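Local coordinates for protein arginase (Thermus thermophilus, PDB 2EF5) that probably hydrolyses L-arginine to L-ornithine and urea, using a pair of manganese ions bound in each subunit, at residues R27-L32 and M276-A281; E68-A73 and H147-E152; G86-V91 and S283-R288; S97-S102 and H213-A218. One frame throughout, in Å; residues are numbered along the deposited sequence.

Overall arrangement
The four contacts tie helices to each other and to the central eight-stranded parallel sheet. Interactions 1 and 3 share helix 272-284; their segments alternate along the chain, and their centres lie about 11 Å apart. Interactions 2 and 4 both fall in the span between residues 27-32 and 276-281. Interaction 4, about 3 Å from the middle of the chain, joins helix 99-107 to strand 212-217 and carries a manganese ligand. Its Leu216 and Val214 pack on helix 272-284, so it touches interactions 1 and 3. Interaction 2, between helices 66-81 and 148-154, reaches the same interior through Ile69 and Leu150 on Met100. Interactions 1 and 2, about 29 Å apart, lie on opposite sides of the chain's centre, flanking the metal-bearing core.

Interaction 1: residues R27-L32 and M276-A281; sequences RYARLL and MLVGLA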
loop_
_atom_site.group_PDB
_atom_site.type_symbol
_atom_site.label_atom_id
_atom_site.label_comp_id
_atom_site.label_asym_id
_atom_site.label_seq_id
_atom_site.Cartn_x
_atom_site.Cartn_y
_atom_site.Cartn_z
ATOM N N ARG A 27 -44.116 -8.266 -20.271
ATOM C CA ARG A 27 -44.884 -9.002 -21.269
ATOM C C ARG A 27 -45.251 -8.042 -22.395
ATOM O O ARG A 27 -45.162 -8.403 -23.563
ATOM C CB ARG A 27 -46.160 -9.599 -20.664
ATOM C CG ARG A 27 -45.923 -10.759 -19.715
ATOM C CD ARG A 27 -47.248 -11.333 -19.210
ATOM N NE ARG A 27 -47.077 -12.610 -18.516
ATOM C CZ ARG A 27 -46.979 -12.751 -17.194
ATOM N NH1 ARG A 27 -47.035 -11.687 -16.395
ATOM N NH2 ARG A 27 -46.825 -13.963 -16.669
ATOM N N TYR A 28 -45.658 -6.824 -22.043
ATOM C CA TYR A 28 -46.015 -5.837 -23.052
ATOM C C TYR A 28 -44.829 -5.471 -23.938
ATOM O O TYR A 28 -45.019 -5.002 -25.051
ATOM C CB TYR A 28 -46.609 -4.582 -22.407
ATOM C CG TYR A 28 -48.100 -4.694 -22.186
ATOM C CD1 TYR A 28 -48.966 -4.871 -23.267
ATOM C CD2 TYR A 28 -48.647 -4.658 -20.902
ATOM C CE1 TYR A 28 -50.342 -5.014 -23.077
ATOM C CE2 TYR A 28 -50.022 -4.803 -20.698
ATOM C CZ TYR A 28 -50.860 -4.981 -21.793
ATOM O OH TYR A 28 -52.218 -5.142 -21.627
ATOM N N ALA A 29 -43.612 -5.687 -23.447
ATOM C CA ALA A 29 -42.420 -5.403 -24.245
ATOM C C ALA A 29 -42.175 -6.570 -25.226
ATOM O O ALA A 29 -41.118 -6.668 -25.850
ATOM C CB ALA A 29 -41.217 -5.208 -23.340
ATOM N N ARG A 30 -43.166 -7.452 -25.339
ATOM C CA ARG A 30 -43.121 -8.604 -26.243
ATOM C C ARG A 30 -41.971 -9.583 -26.000
ATOM O O ARG A 30 -41.359 -10.087 -26.937
ATOM C CB ARG A 30 -43.094 -8.116 -27.697
ATOM C CG ARG A 30 -44.226 -7.147 -28.021
ATOM C CD ARG A 30 -44.204 -6.700 -29.471
ATOM N NE ARG A 30 -44.458 -7.812 -30.384
ATOM C CZ ARG A 30 -43.536 -8.379 -31.158
ATOM N NH1 ARG A 30 -42.281 -7.938 -31.141
ATOM N NH2 ARG A 30 -43.869 -9.398 -31.944
ATOM N N LEU A 31 -41.680 -9.853 -24.736
ATOM C CA LEU A 31 -40.618 -10.786 -24.389
ATOM C C LEU A 31 -40.889 -12.134 -25.048
ATOM O O LEU A 31 -40.014 -12.761 -25.636
ATOM C CB LEU A 31 -40.570 -10.979 -22.869
ATOM C CG LEU A 31 -39.855 -12.242 -22.368
ATOM C CD1 LEU A 31 -38.369 -12.148 -22.684
ATOM C CD2 LEU A 31 -40.089 -12.403 -20.867
ATOM N N LEU A 32 -42.134 -12.561 -24.939
ATOM C CA LEU A 32 -42.579 -13.836 -25.462
ATOM C C LEU A 32 -42.512 -13.960 -26.984
ATOM O O LEU A 32 -41.959 -14.923 -27.510
ATOM C CB LEU A 32 -43.994 -14.069 -24.963
ATOM C CG LEU A 32 -44.333 -15.510 -24.627
ATOM C CD1 LEU A 32 -45.312 -15.530 -23.462
ATOM C CD2 LEU A 32 -44.895 -16.201 -25.865
ATOM N N MET A 276 -35.619 -2.705 -22.363
ATOM C CA MET A 276 -34.188 -2.919 -22.159
ATOM C C MET A 276 -33.943 -4.335 -21.659
ATOM O O MET A 276 -33.124 -5.068 -22.213
ATOM C CB MET A 276 -33.630 -1.950 -21.116
ATOM C CG MET A 276 -33.323 -0.539 -21.600
ATOM S SD MET A 276 -31.825 -0.442 -22.605
ATOM C CE MET A 276 -30.760 -1.647 -21.771
ATOM N N LEU A 277 -34.644 -4.712 -20.594
ATOM C CA LEU A 277 -34.469 -6.039 -20.020
ATOM C C LEU A 277 -34.891 -7.163 -20.952
ATOM O O LEU A 277 -34.304 -8.236 -20.933
ATOM C CB LEU A 277 -35.217 -6.155 -18.690
ATOM C CG LEU A 277 -34.341 -5.934 -17.451
ATOM C CD1 LEU A 277 -33.741 -4.542 -17.480
ATOM C CD2 LEU A 277 -35.176 -6.118 -16.193
ATOM N N VAL A 278 -35.920 -6.940 -21.755
ATOM C CA VAL A 278 -36.321 -7.985 -22.681
ATOM C C VAL A 278 -35.173 -8.210 -23.668
ATOM O O VAL A 278 -34.814 -9.349 -23.963
ATOM C CB VAL A 278 -37.602 -7.615 -23.453
ATOM C CG1 VAL A 278 -37.807 -8.588 -24.598
ATOM C CG2 VAL A 278 -38.801 -7.658 -22.512
ATOM N N GLY A 279 -34.588 -7.122 -24.157
ATOM C CA GLY A 279 -33.492 -7.247 -25.097
ATOM C C GLY A 279 -32.329 -7.995 -24.476
ATOM O O GLY A 279 -31.680 -8.807 -25.140
ATOM N N LEU A 280 -32.060 -7.725 -23.201
ATOM C CA LEU A 280 -30.964 -8.392 -22.513
ATOM C C LEU A 280 -31.264 -9.877 -22.361
ATOM O O LEU A 280 -30.361 -10.698 -22.480
ATOM C CB LEU A 280 -30.704 -7.743 -21.147
ATOM C CG LEU A 280 -30.105 -6.337 -21.252
ATOM C CD1 LEU A 280 -30.067 -5.661 -19.882
ATOM C CD2 LEU A 280 -28.702 -6.432 -21.835
ATOM N N ALA A 281 -32.520 -10.230 -22.118
ATOM C CA ALA A 281 -32.877 -11.646 -21.999
ATOM C C ALA A 281 -32.595 -12.349 -23.326
ATOM O O ALA A 281 -32.082 -13.469 -23.349
ATOM C CB ALA A 281 -34.351 -11.803 -21.636
#
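Val278 pushes its two methyl branches into the backbone turn between Ala29 and Leu31, and most of the contact follows from that. With chi1 at 168°, CG1 stands anti to the backbone N while CG2 swings beside it, and the two methyls split the work. CG2 goes to Ala29, 3.5 Å from its CB, and is also near the CB of Leu31. CG1 lies 3.6 Å from Leu31 CA, against the backbone itself. The side chains of Leu31 and Val278 cross obliquely. Leu31 CG is roughly anti to its own N (chi1 160°), which carries CD1 past CG1 of Val278 to 4.2 Å from Ala281 CB, one helical turn further on. The contact is buried and wholly apolar. The turn that receives the valine is where one helix stops and the next starts: Arg30 has positive phi, its N bonded to Arg27 O at 2.8 Å, and it occupies the N-cap position of helix 31-37. Leu31 also rests on Leu92 of strand 87-93, whereas Leu280 faces helix 239-252 from another side of helix 272-284. The last helix of the chain therefore sits between the junction of helices 22-28 and 31-37 and helix 239-252.

Interaction 2: residues E68-A73 and H147-E152; sequences EIRAAA and HPRLTE
The guanidinium groups of Arg70 and Arg149 lie flat on one another, planes 5° apart and centres 3.5 Å apart, in a stacked arginine pair that belongs to a salt-bridge network with Glu152. Arg70 NE sits over the centre of the Arg149 group; seen from Arg70, CZ of Arg149 lies over one face, offset toward the rim. Glu152 OE2 comes to the edge of the Arg70 group, 27° out of its plane, using its anti lone pair, with the carboxylate turned steeply against it. Two like charges at this distance would repel, but acidic groups probably offset that: Glu152 OE2 is 2.8 Å from Arg70 NH2 and also pairs with Arg149 NH1, while Arg149 NE has Glu67 as its partner. Arg70 reaches straight across, CG anti to the backbone N (chi1 180°) and the chain extended to NE; Arg149 folds at chi2 and chi3 to lay its guanidinium over that of Arg70. Nearer the backbone, Arg70 CB meets Leu150 CD2 at 4.1 Å. Helices 66-81 and 148-154 run nearly parallel here, the axes of the two short segments approaching to 10.4 Å. Arg70 NE also grips the backbone, donating to Arg149 O at 2.7 Å.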
loop_
_atom_site.group_PDB
_atom_site.type_symbol
_atom_site.label_atom_id
_atom_site.label_comp_id
_atom_site.label_asym_id
_atom_site.label_seq_id
_atom_site.Cartn_x
_atom_site.Cartn_y
_atom_site.Cartn_z
ATOM N N GLU A 68 -45.879 -13.261 4.074
ATOM C CA GLU A 68 -46.547 -13.164 2.779
ATOM C C GLU A 68 -45.526 -13.387 1.666
ATOM O O GLU A 68 -45.811 -14.034 0.657
ATOM C CB GLU A 68 -47.216 -11.796 2.612
ATOM C CG GLU A 68 -48.404 -11.572 3.539
ATOM C CD GLU A 68 -48.021 -10.951 4.867
ATOM O OE1 GLU A 68 -47.051 -11.416 5.505
ATOM O OE2 GLU A 68 -48.706 -9.994 5.279
ATOM N N ILE A 69 -44.329 -12.846 1.861
ATOM C CA ILE A 69 -43.259 -13.004 0.888
ATOM C C ILE A 69 -42.856 -14.475 0.836
ATOM O O ILE A 69 -42.711 -15.053 -0.241
ATOM C CB ILE A 69 -42.045 -12.139 1.265
ATOM C CG1 ILE A 69 -42.404 -10.658 1.105
ATOM C CG2 ILE A 69 -40.856 -12.497 0.397
ATOM C CD1 ILE A 69 -41.346 -9.702 1.612
ATOM N N ARG A 70 -42.690 -15.079 2.008
ATOM C CA ARG A 70 -42.323 -16.487 2.100
ATOM C C ARG A 70 -43.342 -17.361 1.357
ATOM O O ARG A 70 -42.971 -18.242 0.581
ATOM C CB ARG A 70 -42.253 -16.904 3.574
ATOM C CG ARG A 70 -41.883 -18.361 3.831
ATOM C CD ARG A 70 -41.909 -18.648 5.334
ATOM N NE ARG A 70 -41.289 -19.923 5.683
ATOM C CZ ARG A 70 -41.836 -21.115 5.469
ATOM N NH1 ARG A 70 -43.031 -21.211 4.905
ATOM N NH2 ARG A 70 -41.186 -22.214 5.818
ATOM N N ALA A 71 -44.627 -17.103 1.593
ATOM C CA ALA A 71 -45.693 -17.873 0.957
ATOM C C ALA A 71 -45.622 -17.799 -0.568
ATOM O O ALA A 71 -45.645 -18.825 -1.248
ATOM C CB ALA A 71 -47.058 -17.382 1.447
ATOM N N ALA A 72 -45.527 -16.585 -1.101
ATOM C CA ALA A 72 -45.448 -16.396 -2.548
ATOM C C ALA A 72 -44.195 -17.042 -3.137
ATOM O O ALA A 72 -44.273 -17.773 -4.122
ATOM C CB ALA A 72 -45.480 -14.912 -2.884
ATOM N N ALA A 73 -43.042 -16.764 -2.536
ATOM C CA ALA A 73 -41.783 -17.323 -3.006
ATOM C C ALA A 73 -41.808 -18.850 -2.980
ATOM O O ALA A 73 -41.196 -19.504 -3.821
ATOM C CB ALA A 73 -40.632 -16.806 -2.155
ATOM N N HIS A 147 -33.122 -14.350 8.412
ATOM C CA HIS A 147 -34.221 -14.893 9.187
ATOM C C HIS A 147 -34.422 -16.380 8.925
ATOM O O HIS A 147 -34.489 -16.813 7.777
ATOM C CB HIS A 147 -35.513 -14.148 8.866
ATOM C CG HIS A 147 -36.594 -14.374 9.868
ATOM N ND1 HIS A 147 -36.886 -13.474 10.866
ATOM C CD2 HIS A 147 -37.430 -15.428 10.055
ATOM C CE1 HIS A 147 -37.854 -13.958 11.628
ATOM N NE2 HIS A 147 -38.199 -15.144 11.154
ATOM N N PRO A 148 -34.532 -17.180 9.992
ATOM C CA PRO A 148 -34.732 -18.630 9.902
ATOM C C PRO A 148 -35.939 -19.044 9.046
ATOM O O PRO A 148 -35.868 -20.047 8.336
ATOM C CB PRO A 148 -34.882 -19.046 11.366
ATOM C CG PRO A 148 -34.025 -18.048 12.084
ATOM C CD PRO A 148 -34.400 -16.757 11.399
ATOM N N ARG A 149 -37.036 -18.281 9.121
ATOM C CA ARG A 149 -38.256 -18.570 8.348
ATOM C C ARG A 149 -37.969 -18.566 6.857
ATOM O O ARG A 149 -38.673 -19.196 6.070
ATOM C CB ARG A 149 -39.364 -17.530 8.609
ATOM C CG ARG A 149 -40.226 -17.761 9.840
ATOM C CD ARG A 149 -41.016 -19.038 9.772
ATOM N NE ARG A 149 -42.267 -19.017 9.036
ATOM C CZ ARG A 149 -42.924 -20.112 8.688
ATOM N NH1 ARG A 149 -42.432 -21.290 9.010
ATOM N NH2 ARG A 149 -44.063 -20.034 8.010
ATOM N N LEU A 150 -36.935 -17.836 6.474
ATOM C CA LEU A 150 -36.579 -17.729 5.072
ATOM C C LEU A 150 -35.469 -18.682 4.656
ATOM O O LEU A 150 -35.579 -19.368 3.639
ATOM C CB LEU A 150 -36.175 -16.290 4.758
ATOM C CG LEU A 150 -37.250 -15.221 5.001
ATOM C CD1 LEU A 150 -36.687 -13.847 4.676
ATOM C CD2 LEU A 150 -38.473 -15.510 4.141
ATOM N N THR A 151 -34.401 -18.727 5.441
ATOM C CA THR A 151 -33.280 -19.598 5.125
ATOM C C THR A 151 -33.652 -21.077 5.178
ATOM O O THR A 151 -33.115 -21.875 4.408
ATOM C CB THR A 151 -32.091 -19.349 6.079
ATOM O OG1 THR A 151 -32.508 -19.557 7.434
ATOM C CG2 THR A 151 -31.576 -17.916 5.925
ATOM N N GLU A 152 -34.577 -21.442 6.065
ATOM C CA GLU A 152 -34.976 -22.842 6.195
ATOM C C GLU A 152 -35.546 -23.428 4.911
ATOM O O GLU A 152 -35.395 -24.621 4.652
ATOM C CB GLU A 152 -35.994 -23.024 7.334
ATOM C CG GLU A 152 -37.259 -22.194 7.211
ATOM C CD GLU A 152 -38.259 -22.492 8.316
ATOM O OE1 GLU A 152 -37.824 -22.784 9.450
ATOM O OE2 GLU A 152 -39.478 -22.424 8.057
#

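Interaction 3: residues G86-V91 and S283-R288; sequences GVFPIV and SLLGKR
Leu285 is the residue that meets the strand, sending one methyl to the Phe88 ring and the other to the tip of Ile90, and the helix end around it sets its position. Coming along from Ser283, the first event is polar: Ser283 OG bonds His243 of helix 239-252. Leu284 then points toward the sheet and packs on Leu258 of strand 255-261 and on Met246 and Leu249 of helix 239-252. Leu285 follows, the first residue to leave helical angles. Its CG stands over one face of the Phe88 ring, and CD1 lies on that same face, above the rim, 3.7 Å from Phe88 CZ. CD2 goes to Ile90, meeting CD1 of that residue at 4.1 Å, tip to tip. Phe88 presents its ring because CG is anti to the backbone N (chi1 -170°), and Ile90, two residues along the strand, comes out on the same side. Leu285 O is taken by the hydroxyl of Tyr40. At Gly286, phi turns positive, 108°, and its N bonds Ser283 O at 3.2 Å; Lys287 N reaches back to Leu282 O, the wider of the motif's two bonds. Gly286 is thus the C-prime residue of a Schellman motif, which ends helix 272-284 just where Leu284 and Leu285 pack on the parallel sheet of the arginase-type alpha/beta fold.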
loop_
_atom_site.group_PDB
_atom_site.type_symbol
_atom_site.label_atom_id
_atom_site.label_comp_id
_atom_site.label_asym_id
_atom_site.label_seq_id
_atom_site.Cartn_x
_atom_site.Cartn_y
_atom_site.Cartn_z
ATOM N N GLY A 86 -34.955 -29.274 -18.701
ATOM C CA GLY A 86 -34.718 -28.933 -20.097
ATOM C C GLY A 86 -35.524 -27.696 -20.460
ATOM O O GLY A 86 -35.372 -27.124 -21.541
ATOM N N VAL A 87 -36.402 -27.286 -19.551
ATOM C CA VAL A 87 -37.211 -26.101 -19.774
ATOM C C VAL A 87 -36.539 -24.940 -19.045
ATOM O O VAL A 87 -36.350 -24.979 -17.826
ATOM C CB VAL A 87 -38.655 -26.290 -19.254
ATOM C CG1 VAL A 87 -39.445 -25.002 -19.434
ATOM C CG2 VAL A 87 -39.340 -27.421 -20.013
ATOM N N PHE A 88 -36.165 -23.917 -19.807
ATOM C CA PHE A 88 -35.501 -22.735 -19.269
ATOM C C PHE A 88 -36.534 -21.784 -18.662
ATOM O O PHE A 88 -37.421 -21.284 -19.364
ATOM C CB PHE A 88 -34.740 -22.022 -20.393
ATOM C CG PHE A 88 -33.831 -20.924 -19.918
ATOM C CD1 PHE A 88 -32.455 -21.097 -19.918
ATOM C CD2 PHE A 88 -34.353 -19.706 -19.494
ATOM C CE1 PHE A 88 -31.605 -20.065 -19.507
ATOM C CE2 PHE A 88 -33.515 -18.669 -19.078
ATOM C CZ PHE A 88 -32.145 -18.845 -19.085
ATOM N N PRO A 89 -36.437 -21.525 -17.348
ATOM C CA PRO A 89 -37.393 -20.624 -16.701
ATOM C C PRO A 89 -36.940 -19.170 -16.615
ATOM O O PRO A 89 -35.801 -18.881 -16.237
ATOM C CB PRO A 89 -37.543 -21.232 -15.316
ATOM C CG PRO A 89 -36.132 -21.632 -15.016
ATOM C CD PRO A 89 -35.672 -22.278 -16.335
ATOM N N ILE A 90 -37.852 -18.267 -16.955
ATOM C CA ILE A 90 -37.596 -16.837 -16.871
ATOM C C ILE A 90 -38.671 -16.302 -15.940
ATOM O O ILE A 90 -39.867 -16.410 -16.229
ATOM C CB ILE A 90 -37.746 -16.121 -18.220
ATOM C CG1 ILE A 90 -36.708 -16.639 -19.216
ATOM C CG2 ILE A 90 -37.579 -14.612 -18.011
ATOM C CD1 ILE A 90 -36.828 -16.005 -20.596
ATOM N N VAL A 91 -38.247 -15.732 -14.822
ATOM C CA VAL A 91 -39.183 -15.195 -13.853
ATOM C C VAL A 91 -39.222 -13.675 -13.954
ATOM O O VAL A 91 -38.204 -13.011 -13.820
ATOM C CB VAL A 91 -38.780 -15.612 -12.424
ATOM C CG1 VAL A 91 -39.821 -15.127 -11.426
ATOM C CG2 VAL A 91 -38.617 -17.134 -12.356
ATOM N N SER A 283 -30.362 -11.608 -25.590
ATOM C CA SER A 283 -28.927 -11.811 -25.742
ATOM C C SER A 283 -28.457 -12.955 -24.852
ATOM O O SER A 283 -27.611 -13.758 -25.252
ATOM C CB SER A 283 -28.152 -10.547 -25.378
ATOM O OG SER A 283 -28.424 -9.501 -26.285
ATOM N N LEU A 284 -28.995 -13.031 -23.641
ATOM C CA LEU A 284 -28.599 -14.095 -22.731
ATOM C C LEU A 284 -28.998 -15.453 -23.288
ATOM O O LEU A 284 -28.328 -16.458 -23.039
ATOM C CB LEU A 284 -29.237 -13.893 -21.355
ATOM C CG LEU A 284 -28.794 -14.894 -20.285
ATOM C CD1 LEU A 284 -27.314 -14.720 -20.001
ATOM C CD2 LEU A 284 -29.597 -14.680 -19.012
ATOM N N LEU A 285 -30.095 -15.487 -24.037
ATOM C CA LEU A 285 -30.560 -16.734 -24.624
ATOM C C LEU A 285 -30.055 -17.024 -26.044
ATOM O O LEU A 285 -30.638 -17.823 -26.769
ATOM C CB LEU A 285 -32.090 -16.795 -24.568
ATOM C CG LEU A 285 -32.599 -17.409 -23.252
ATOM C CD1 LEU A 285 -32.110 -16.594 -22.057
ATOM C CD2 LEU A 285 -34.107 -17.471 -23.272
ATOM N N GLY A 286 -28.971 -16.375 -26.448
ATOM C CA GLY A 286 -28.419 -16.667 -27.760
ATOM C C GLY A 286 -28.535 -15.691 -28.916
ATOM O O GLY A 286 -27.907 -15.911 -29.958
ATOM N N LYS A 287 -29.319 -14.626 -28.774
ATOM C CA LYS A 287 -29.435 -13.678 -29.876
ATOM C C LYS A 287 -28.072 -13.030 -30.089
ATOM O O LYS A 287 -27.442 -12.558 -29.143
ATOM C CB LYS A 287 -30.484 -12.595 -29.582
ATOM C CG LYS A 287 -30.800 -11.709 -30.797
ATOM C CD LYS A 287 -31.975 -10.759 -30.552
ATOM C CE LYS A 287 -32.324 -9.975 -31.823
ATOM N NZ LYS A 287 -33.433 -8.991 -31.613
ATOM N N ARG A 288 -27.615 -13.031 -31.336
ATOM C CA ARG A 288 -26.333 -12.438 -31.675
ATOM C C ARG A 288 -26.425 -11.636 -32.965
ATOM O O ARG A 288 -27.281 -11.905 -33.804
ATOM C CB ARG A 288 -25.282 -13.540 -31.796
ATOM C CG ARG A 288 -24.941 -14.139 -30.449
ATOM C CD ARG A 288 -24.613 -15.614 -30.532
ATOM N NE ARG A 288 -23.476 -15.880 -31.404
ATOM C CZ ARG A 288 -23.576 -16.215 -32.684
ATOM N NH1 ARG A 288 -24.767 -16.333 -33.255
ATOM N NH2 ARG A 288 -22.477 -16.433 -33.395
#

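Interaction 4: residues S97-S102 and H213-A218; sequences SLSMGS and HVSLDA. With MN (manganese (II) ion), chain H; MN (manganese (II) ion), chain G.
Ser99 and Ser215 face each other with their OG atoms 3.2 Å apart, and the polar part of the contact turns on the carboxylate between the two segments. Asp259 OD2 is hydrogen-bonded to both of these hydroxyls, and its OD1 to Ser102 OG, so three buried serines are fastened to one acidic side chain. Ser215 OG, held anti to its backbone N by chi1 of -164°, bonds His96 NE2 as well. Because His96 coordinates manganese through ND1, Ser215 is a second-shell residue that probably orients this ligand, and Asp259 behind it holds the serine. The remaining contact is van der Waals packing, Ser102 coming up obliquely to the ring of His213. Metal binding belongs to Asp217, two residues beyond Ser215 on the strand. Its OD2 bridges both manganese ions, about 2.5 Å from each, while OD1 stays 3.6 Å from the ion that His120 and Asp219 complete. Asp118 likewise serves both ions; His96 and Asp122 complete the other site. Strand 212-217 is flanked by strands 113-117 and 255-261. Its His213 and Ser215 point to helix 99-107, which is backed by helix 66-81, whereas Val214 and Leu216 pack on helix 272-284 across the sheet.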
loop_
_atom_site.group_PDB
_atom_site.type_symbol
_atom_site.label_atom_id
_atom_site.label_comp_id
_atom_site.label_asym_id
_atom_site.label_seq_id
_atom_site.Cartn_x
_atom_site.Cartn_y
_atom_site.Cartn_z
ATOM N N SER A 97 -37.071 -9.933 -4.064
ATOM C CA SER A 97 -37.307 -10.939 -3.028
ATOM C C SER A 97 -37.723 -12.257 -3.664
ATOM O O SER A 97 -37.455 -13.320 -3.120
ATOM C CB SER A 97 -38.419 -10.484 -2.079
ATOM O OG SER A 97 -38.070 -9.296 -1.394
ATOM N N LEU A 98 -38.384 -12.180 -4.817
ATOM C CA LEU A 98 -38.842 -13.375 -5.522
ATOM C C LEU A 98 -37.703 -14.337 -5.840
ATOM O O LEU A 98 -37.929 -15.535 -6.024
ATOM C CB LEU A 98 -39.565 -12.986 -6.819
ATOM C CG LEU A 98 -38.730 -12.346 -7.935
ATOM C CD1 LEU A 98 -37.935 -13.406 -8.689
ATOM C CD2 LEU A 98 -39.664 -11.630 -8.899
ATOM N N SER A 99 -36.480 -13.819 -5.902
ATOM C CA SER A 99 -35.333 -14.666 -6.212
ATOM C C SER A 99 -35.074 -15.757 -5.179
ATOM O O SER A 99 -34.431 -16.756 -5.497
ATOM C CB SER A 99 -34.069 -13.819 -6.403
ATOM O OG SER A 99 -34.145 -13.082 -7.621
ATOM N N MET A 100 -35.565 -15.578 -3.954
ATOM C CA MET A 100 -35.367 -16.601 -2.936
ATOM C C MET A 100 -36.061 -17.863 -3.429
ATOM O O MET A 100 -35.564 -18.972 -3.252
ATOM C CB MET A 100 -35.972 -16.165 -1.597
ATOM C CG MET A 100 -35.301 -14.957 -0.964
ATOM S SD MET A 100 -35.986 -14.544 0.664
ATOM C CE MET A 100 -37.601 -13.962 0.219
ATOM N N GLY A 101 -37.215 -17.677 -4.056
ATOM C CA GLY A 101 -37.961 -18.806 -4.580
ATOM C C GLY A 101 -37.503 -19.246 -5.961
ATOM O O GLY A 101 -37.467 -20.444 -6.249
ATOM N N SER A 102 -37.139 -18.294 -6.820
ATOM C CA SER A 102 -36.717 -18.652 -8.171
ATOM C C SER A 102 -35.408 -19.426 -8.198
ATOM O O SER A 102 -35.314 -20.454 -8.876
ATOM C CB SER A 102 -36.610 -17.409 -9.069
ATOM O OG SER A 102 -35.539 -16.572 -8.685
ATOM N N HIS A 213 -27.364 -19.464 -12.934
ATOM C CA HIS A 213 -28.633 -18.761 -12.782
ATOM C C HIS A 213 -28.284 -17.278 -12.813
ATOM O O HIS A 213 -27.449 -16.808 -12.040
ATOM C CB HIS A 213 -29.306 -19.083 -11.444
ATOM C CG HIS A 213 -30.548 -18.287 -11.197
ATOM N ND1 HIS A 213 -30.520 -16.996 -10.716
ATOM C CD2 HIS A 213 -31.851 -18.570 -11.433
ATOM C CE1 HIS A 213 -31.750 -16.518 -10.670
ATOM N NE2 HIS A 213 -32.577 -17.453 -11.102
ATOM N N VAL A 214 -28.911 -16.540 -13.712
ATOM C CA VAL A 214 -28.637 -15.114 -13.811
ATOM C C VAL A 214 -29.812 -14.319 -13.254
ATOM O O VAL A 214 -30.941 -14.490 -13.690
ATOM C CB VAL A 214 -28.396 -14.697 -15.278
ATOM C CG1 VAL A 214 -28.233 -13.177 -15.367
ATOM C CG2 VAL A 214 -27.161 -15.405 -15.824
ATOM N N SER A 215 -29.546 -13.459 -12.282
ATOM C CA SER A 215 -30.601 -12.650 -11.699
ATOM C C SER A 215 -30.307 -11.212 -12.101
ATOM O O SER A 215 -29.360 -10.600 -11.612
ATOM C CB SER A 215 -30.611 -12.805 -10.172
ATOM O OG SER A 215 -31.827 -12.323 -9.639
ATOM N N LEU A 216 -31.129 -10.676 -12.993
ATOM C CA LEU A 216 -30.927 -9.326 -13.497
ATOM C C LEU A 216 -31.877 -8.276 -12.928
ATOM O O LEU A 216 -33.081 -8.296 -13.188
ATOM C CB LEU A 216 -31.016 -9.350 -15.034
ATOM C CG LEU A 216 -30.878 -8.046 -15.829
ATOM C CD1 LEU A 216 -29.519 -7.398 -15.560
ATOM C CD2 LEU A 216 -31.036 -8.361 -17.321
ATOM N N ASP A 217 -31.317 -7.366 -12.135
ATOM C CA ASP A 217 -32.079 -6.277 -11.546
ATOM C C ASP A 217 -31.928 -5.109 -12.515
ATOM O O ASP A 217 -30.812 -4.726 -12.859
ATOM C CB ASP A 217 -31.501 -5.888 -10.183
ATOM C CG ASP A 217 -32.366 -4.883 -9.455
ATOM O OD1 ASP A 217 -32.809 -3.909 -10.094
ATOM O OD2 ASP A 217 -32.602 -5.054 -8.242
ATOM N N ALA A 218 -33.051 -4.555 -12.957
ATOM C CA ALA A 218 -33.038 -3.451 -13.908
ATOM C C ALA A 218 -32.191 -2.276 -13.452
ATOM O O ALA A 218 -31.647 -1.550 -14.283
ATOM C CB ALA A 218 -34.472 -2.975 -14.178
HETATM MN MN MN H . -31.815 -6.338 -6.310
HETATM MN MN MN G . -31.183 -3.522 -6.886
#